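Local coordinates for SAM-dependent O-methyltransferase (Thermotoga maritima, PDB 1O54) that transfers methyl groups from S-adenosyl-L-methionine to oxygen atoms of its substrate and assembles as a homotetramer, a dimer of dimers, at the interface of chains A and B. Numbering follows the deposited sequence. Chains: chain A/B, SAM-dependent O-methyltransferase.

The interface of chains A and B. Residues chain A 214-217; chain B 249-252.
The first turn of helix 216-228 in chain A, at A:Thr216, receives the backbone of B:Leu251 from a loop of chain B. The carbonyl O of B:Leu251 accepts two hydrogen bonds from A:Thr216. The backbone N gives one of 2.9 Å, nearly straight at the hydrogen (175°) and almost in line with the carbonyl. The partner chain thus takes up an N-H at the helix start. The hydroxyl OG1 gives the second, 3.1 Å to the same O, from above the carbonyl plane. OG1 sits between the backbone N and carbonyl carbon (chi1 56°), which turns it toward chain B. It also packs against CB of B:Leu251 at 3.4 Å. Without this hydroxyl, as with an alanine here, the B:Leu251 carbonyl would probably lose its side-chain donor while the backbone bond stayed, and a gap would open beside the leucine CB. A:Asn217 ND2 lies 2.9 Å from the backbone N of B:Leu251. As modelled both are donors, so the amide is probably flipped, with its oxygen accepting here. One water bridges A:Thr215 OG1 and the carbonyl O of B:Glu249. The methyl CG2 of A:Thr215 rests on CA of B:Arg250 at 3.8 Å. In chain A, the site follows strand 207-213 of the class I methyltransferase fold. In chain B, the loop follows strand 234-245 and leads into strand 252-253. Two-fold symmetry repeats the contact with the chains exchanged, within the homotetramer.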
loop_
_atom_site.group_PDB
_atom_site.type_symbol
_atom_site.label_atom_id
_atom_site.label_comp_id
_atom_site.label_asym_id
_atom_site.label_seq_id
_atom_site.Cartn_x
_atom_site.Cartn_y
_atom_site.Cartn_z
ATOM N N PRO A 214 -14.781 -3.753 10.282
ATOM C CA PRO A 214 -14.443 -4.389 9.032
ATOM C C PRO A 214 -14.787 -3.621 7.767
ATOM O O PRO A 214 -14.163 -3.890 6.747
ATOM C CB PRO A 214 -15.249 -5.697 9.069
ATOM C CG PRO A 214 -16.377 -5.440 9.898
ATOM C CD PRO A 214 -15.878 -4.459 10.964
ATOM N N THR A 215 -15.782 -2.741 7.833
ATOM C CA THR A 215 -16.279 -2.037 6.642
ATOM C C THR A 215 -16.202 -0.512 6.825
ATOM O O THR A 215 -16.245 0.021 7.914
ATOM C CB THR A 215 -17.709 -2.382 6.298
ATOM O OG1 THR A 215 -18.620 -1.865 7.304
ATOM C CG2 THR A 215 -17.937 -3.894 6.241
ATOM N N THR A 216 -16.191 0.175 5.697
ATOM C CA THR A 216 -16.207 1.640 5.724
ATOM C C THR A 216 -17.538 2.174 6.261
ATOM O O THR A 216 -17.579 3.185 6.980
ATOM C CB THR A 216 -15.950 2.205 4.311
ATOM O OG1 THR A 216 -16.916 1.673 3.397
ATOM C CG2 THR A 216 -14.600 1.818 3.826
ATOM N N ASN A 217 -18.649 1.492 5.955
ATOM C CA ASN A 217 -19.956 1.879 6.514
ATOM C C ASN A 217 -19.928 1.905 8.040
ATOM O O ASN A 217 -20.428 2.797 8.678
ATOM C CB ASN A 217 -21.074 0.895 6.045
ATOM C CG ASN A 217 -21.073 0.642 4.539
ATOM O OD1 ASN A 217 -21.982 1.103 3.804
ATOM N ND2 ASN A 217 -20.092 -0.084 4.067
ATOM N N GLU B 249 -23.596 -1.777 1.258
ATOM C CA GLU B 249 -23.796 -1.760 2.707
ATOM C C GLU B 249 -22.604 -2.290 3.508
ATOM O O GLU B 249 -22.600 -2.216 4.730
ATOM C CB GLU B 249 -25.009 -2.608 3.041
ATOM C CG GLU B 249 -26.279 -2.095 2.391
ATOM C CD GLU B 249 -26.514 -2.611 0.966
ATOM O OE1 GLU B 249 -25.693 -3.430 0.425
ATOM O OE2 GLU B 249 -27.558 -2.179 0.404
ATOM N N ARG B 250 -21.639 -2.883 2.816
ATOM C CA ARG B 250 -20.494 -3.521 3.459
ATOM C C ARG B 250 -19.258 -3.333 2.600
ATOM O O ARG B 250 -18.556 -4.298 2.216
ATOM C CB ARG B 250 -20.803 -5.005 3.706
ATOM C CG ARG B 250 -21.931 -5.232 4.633
ATOM C CD ARG B 250 -22.204 -6.713 4.929
ATOM N NE ARG B 250 -22.642 -7.429 3.733
ATOM C CZ ARG B 250 -23.869 -7.360 3.204
ATOM N NH1 ARG B 250 -24.820 -6.607 3.755
ATOM N NH2 ARG B 250 -24.149 -8.054 2.104
ATOM N N LEU B 251 -18.950 -2.073 2.288
ATOM C CA LEU B 251 -17.822 -1.757 1.424
ATOM C C LEU B 251 -16.494 -1.932 2.175
ATOM O O LEU B 251 -16.274 -1.321 3.217
ATOM C CB LEU B 251 -17.958 -0.347 0.870
ATOM C CG LEU B 251 -16.779 0.123 0.028
ATOM C CD1 LEU B 251 -16.723 -0.592 -1.300
ATOM C CD2 LEU B 251 -16.957 1.625 -0.156
ATOM N N ARG B 252 -15.623 -2.793 1.648
ATOM C CA ARG B 252 -14.321 -3.076 2.238
ATOM C C ARG B 252 -13.415 -3.692 1.183
ATOM O O ARG B 252 -13.925 -4.197 0.164
ATOM C CB ARG B 252 -14.483 -4.049 3.396
ATOM C CG ARG B 252 -14.996 -5.401 2.995
ATOM C CD ARG B 252 -15.038 -6.303 4.184
ATOM N NE ARG B 252 -15.216 -7.705 3.860
ATOM C CZ ARG B 252 -14.228 -8.556 3.537
ATOM N NH1 ARG B 252 -12.959 -8.142 3.385
ATOM N NH2 ARG B 252 -14.540 -9.835 3.319
HETATM O O HOH W 1 -21.179 -2.614 7.002
#